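Local coordinates for protein nicotinate-nucleotide--dimethylbenzimidazole phosphoribosyltransferase (Thermus thermophilus HB8, PDB 1WX1) that probably catalyses transfer of the phosphoribosyl group from nicotinate mononucleotide to 5,6-dimethylbenzimidazole, forming alpha-ribazole 5'-phosphate for cobalamin biosynthesis, at residues C94-E106 / P111-A123. Sequence-based numbering, arbitrary orientation.
Sequences CAVYVLDVGVVGE and PGLLKRKVRPGTA
Gly112 O accepts a hydrogen bond from Val98 N at 2.8 Å and shares a water with Val96 O, opening the parallel pairing of strand 113-115, outermost in the chain's all-parallel sheet, with its neighbour 94-100. Leu113 then sets CD1 against Val98 CG1 (3.7 Å), on the face covered by helix 70-79, where branched apolar side chains suit the buried layer. On the other face Leu114 and Leu99 run alongside each other, their CD2 and CD1 methyls tight at 3.5 Å, while the backbone of Leu114 bonds to Val98 O and Asp100 N. Leu114 CD2 also sits over the centre of the Arg116 guanidinium, whose NH2 makes a salt bridge to Glu145 of helix 133-152; Arg116 N closes the ladder on Asp100 O.

Lys117 bends at its last two torsions, bringing NZ to the syn lone pair of Asp100 OD1 in a 2.7 Å salt bridge. The same NZ donates to Val103 O (2.6 Å) and Gly105 O (2.9 Å), a task suited to a long, flexible, charged chain. A methionine in its place would probably leave the buried Asp100 carboxylate without its countercharge and two loop carbonyls without this donor. Past it, Val118 N donates a hydrogen bond to Val101 O. Asp100 OD2 meanwhile accepts one from Val103 N (2.8 Å) in an Asx motif, so the Lys117 ammonium and this loop N-H together probably stabilise the buried negative charge.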
# COMPACT_ATOMS: atom_id res chain seq x y z
N CYS A 94 -6.75 -2.87 -13.12
CA CYS A 94 -7.87 -1.97 -13.04
C CYS A 94 -8.13 -1.33 -14.40
O CYS A 94 -7.21 -0.77 -15.01
CB CYS A 94 -7.55 -0.89 -12.00
SG CYS A 94 -8.81 0.38 -11.77
N ALA A 95 -9.37 -1.42 -14.87
CA ALA A 95 -9.75 -0.83 -16.15
C ALA A 95 -9.84 0.68 -15.97
O ALA A 95 -10.22 1.16 -14.90
CB ALA A 95 -11.10 -1.39 -16.60
N VAL A 96 -9.49 1.43 -17.01
CA VAL A 96 -9.56 2.88 -16.94
C VAL A 96 -10.60 3.42 -17.91
O VAL A 96 -10.56 3.11 -19.10
CB VAL A 96 -8.20 3.54 -17.27
CG1 VAL A 96 -8.34 5.07 -17.27
CG2 VAL A 96 -7.14 3.12 -16.25
N TYR A 97 -11.55 4.19 -17.39
CA TYR A 97 -12.57 4.80 -18.23
C TYR A 97 -12.49 6.30 -18.00
O TYR A 97 -12.22 6.74 -16.88
CB TYR A 97 -13.98 4.33 -17.84
CG TYR A 97 -14.21 2.85 -17.97
CD1 TYR A 97 -13.89 1.98 -16.93
CD2 TYR A 97 -14.73 2.31 -19.15
CE1 TYR A 97 -14.10 0.60 -17.05
CE2 TYR A 97 -14.95 0.94 -19.28
CZ TYR A 97 -14.63 0.09 -18.23
OH TYR A 97 -14.83 -1.25 -18.36
N VAL A 98 -12.70 7.08 -19.06
CA VAL A 98 -12.66 8.53 -18.94
C VAL A 98 -14.04 9.08 -19.29
O VAL A 98 -14.68 8.62 -20.23
CB VAL A 98 -11.61 9.14 -19.91
CG1 VAL A 98 -11.55 10.66 -19.72
CG2 VAL A 98 -10.24 8.54 -19.63
N LEU A 99 -14.49 10.06 -18.52
CA LEU A 99 -15.78 10.67 -18.75
C LEU A 99 -15.63 12.18 -18.89
O LEU A 99 -15.14 12.85 -17.98
CB LEU A 99 -16.72 10.37 -17.57
CG LEU A 99 -18.02 11.17 -17.47
CD1 LEU A 99 -18.95 10.79 -18.61
CD2 LEU A 99 -18.70 10.90 -16.12
N ASP A 100 -16.03 12.71 -20.04
CA ASP A 100 -15.97 14.15 -20.26
C ASP A 100 -17.36 14.72 -19.96
O ASP A 100 -18.30 14.44 -20.70
CB ASP A 100 -15.61 14.48 -21.71
CG ASP A 100 -15.79 15.97 -22.05
OD1 ASP A 100 -15.86 16.31 -23.24
OD2 ASP A 100 -15.86 16.80 -21.11
N VAL A 101 -17.48 15.47 -18.88
CA VAL A 101 -18.76 16.09 -18.55
C VAL A 101 -18.65 17.61 -18.69
O VAL A 101 -19.64 18.31 -18.51
CB VAL A 101 -19.25 15.78 -17.11
CG1 VAL A 101 -19.86 14.38 -17.06
CG2 VAL A 101 -18.10 15.92 -16.11
N GLY A 102 -17.46 18.12 -19.03
CA GLY A 102 -17.33 19.56 -19.16
C GLY A 102 -15.98 20.14 -19.52
O GLY A 102 -15.62 21.23 -19.08
N VAL A 103 -15.21 19.41 -20.33
CA VAL A 103 -13.90 19.89 -20.74
C VAL A 103 -14.07 20.91 -21.87
O VAL A 103 -14.95 20.77 -22.71
CB VAL A 103 -13.03 18.72 -21.26
CG1 VAL A 103 -11.76 19.27 -21.88
CG2 VAL A 103 -12.68 17.77 -20.09
N VAL A 104 -13.24 21.95 -21.88
CA VAL A 104 -13.30 22.94 -22.96
C VAL A 104 -12.61 22.32 -24.18
O VAL A 104 -11.51 21.79 -24.07
CB VAL A 104 -12.57 24.25 -22.58
CG1 VAL A 104 -12.43 25.15 -23.81
CG2 VAL A 104 -13.34 24.98 -21.50
N GLY A 105 -13.27 22.36 -25.34
CA GLY A 105 -12.66 21.81 -26.53
C GLY A 105 -13.22 20.45 -26.91
O GLY A 105 -13.85 19.78 -26.10
N GLU A 106 -12.98 20.03 -28.15
CA GLU A 106 -13.49 18.75 -28.63
C GLU A 106 -12.55 17.58 -28.39
O GLU A 106 -11.32 17.74 -28.34
CB GLU A 106 -13.82 18.83 -30.12
CG GLU A 106 -14.70 19.99 -30.50
CD GLU A 106 -15.13 19.94 -31.95
OE1 GLU A 106 -14.32 19.50 -32.79
OE2 GLU A 106 -16.28 20.34 -32.24
N PRO A 111 -13.09 4.24 -27.45
CA PRO A 111 -13.78 3.23 -26.64
C PRO A 111 -13.66 3.42 -25.12
O PRO A 111 -14.55 3.03 -24.38
CB PRO A 111 -13.15 1.92 -27.12
CG PRO A 111 -11.75 2.34 -27.50
CD PRO A 111 -12.00 3.64 -28.23
N GLY A 112 -12.57 4.04 -24.68
CA GLY A 112 -12.39 4.26 -23.25
C GLY A 112 -12.90 5.61 -22.79
O GLY A 112 -12.69 6.00 -21.64
N LEU A 113 -13.57 6.33 -23.68
CA LEU A 113 -14.09 7.65 -23.36
C LEU A 113 -15.60 7.77 -23.52
O LEU A 113 -16.16 7.36 -24.53
CB LEU A 113 -13.42 8.71 -24.25
CG LEU A 113 -13.98 10.13 -24.19
CD1 LEU A 113 -13.62 10.79 -22.84
CD2 LEU A 113 -13.39 10.94 -25.34
N LEU A 114 -16.25 8.35 -22.51
CA LEU A 114 -17.68 8.58 -22.56
C LEU A 114 -17.82 10.09 -22.75
O LEU A 114 -17.46 10.87 -21.86
CB LEU A 114 -18.35 8.15 -21.25
CG LEU A 114 -19.79 7.65 -21.34
CD1 LEU A 114 -19.82 6.22 -20.84
CD2 LEU A 114 -20.72 8.50 -20.50
N LYS A 115 -18.33 10.50 -23.90
CA LYS A 115 -18.49 11.92 -24.18
C LYS A 115 -19.88 12.41 -23.79
O LYS A 115 -20.86 12.14 -24.48
CB LYS A 115 -18.21 12.20 -25.66
CG LYS A 115 -16.80 11.78 -26.07
CD LYS A 115 -16.27 12.51 -27.29
CE LYS A 115 -17.07 12.25 -28.54
NZ LYS A 115 -16.43 12.91 -29.72
N ARG A 116 -19.95 13.12 -22.66
CA ARG A 116 -21.21 13.64 -22.14
C ARG A 116 -21.04 15.08 -21.67
O ARG A 116 -21.53 15.46 -20.60
CB ARG A 116 -21.68 12.76 -20.97
CG ARG A 116 -21.94 11.31 -21.36
CD ARG A 116 -23.24 11.16 -22.14
NE ARG A 116 -23.51 9.77 -22.50
CZ ARG A 116 -22.87 9.10 -23.47
NH1 ARG A 116 -21.92 9.69 -24.18
NH2 ARG A 116 -23.20 7.84 -23.72
N LYS A 117 -20.35 15.87 -22.47
CA LYS A 117 -20.09 17.27 -22.13
C LYS A 117 -21.39 18.01 -21.85
O LYS A 117 -22.24 18.13 -22.72
CB LYS A 117 -19.32 17.95 -23.27
CG LYS A 117 -18.59 19.21 -22.87
CD LYS A 117 -18.04 19.97 -24.08
CE LYS A 117 -17.06 19.13 -24.91
NZ LYS A 117 -15.79 18.82 -24.19
N VAL A 118 -21.53 18.50 -20.62
CA VAL A 118 -22.72 19.24 -20.20
C VAL A 118 -22.62 20.69 -20.70
O VAL A 118 -23.58 21.27 -21.20
CB VAL A 118 -22.85 19.23 -18.67
CG1 VAL A 118 -24.01 20.12 -18.22
CG2 VAL A 118 -23.07 17.79 -18.19
N ARG A 119 -21.42 21.25 -20.56
CA ARG A 119 -21.12 22.61 -20.99
C ARG A 119 -19.61 22.72 -21.01
O ARG A 119 -18.92 21.90 -20.40
CB ARG A 119 -21.73 23.64 -20.03
CG ARG A 119 -21.44 23.38 -18.56
CD ARG A 119 -22.08 24.45 -17.68
NE ARG A 119 -21.41 25.74 -17.82
CZ ARG A 119 -21.92 26.90 -17.42
NH1 ARG A 119 -23.13 26.94 -16.86
NH2 ARG A 119 -21.23 28.02 -17.57
N PRO A 120 -19.06 23.72 -21.71
CA PRO A 120 -17.61 23.90 -21.78
C PRO A 120 -17.07 24.52 -20.49
O PRO A 120 -16.73 25.70 -20.45
CB PRO A 120 -17.44 24.82 -22.99
CG PRO A 120 -18.65 25.69 -22.90
CD PRO A 120 -19.76 24.69 -22.58
N GLY A 121 -16.98 23.70 -19.45
CA GLY A 121 -16.49 24.18 -18.18
C GLY A 121 -17.57 24.96 -17.43
O GLY A 121 -18.56 25.40 -18.01
N THR A 122 -17.37 25.13 -16.13
CA THR A 122 -18.32 25.85 -15.30
C THR A 122 -18.05 27.35 -15.36
O THR A 122 -17.02 27.80 -15.88
CB THR A 122 -18.18 25.47 -13.83
OG1 THR A 122 -16.81 25.62 -13.45
CG2 THR A 122 -18.62 24.02 -13.59
N ALA A 123 -18.99 28.13 -14.83
CA ALA A 123 -18.83 29.58 -14.75
C ALA A 123 -17.90 29.76 -13.55
O ALA A 123 -17.64 28.80 -12.82
CB ALA A 123 -20.19 30.25 -14.49
O HOH W 1 -9.95 4.97 -20.96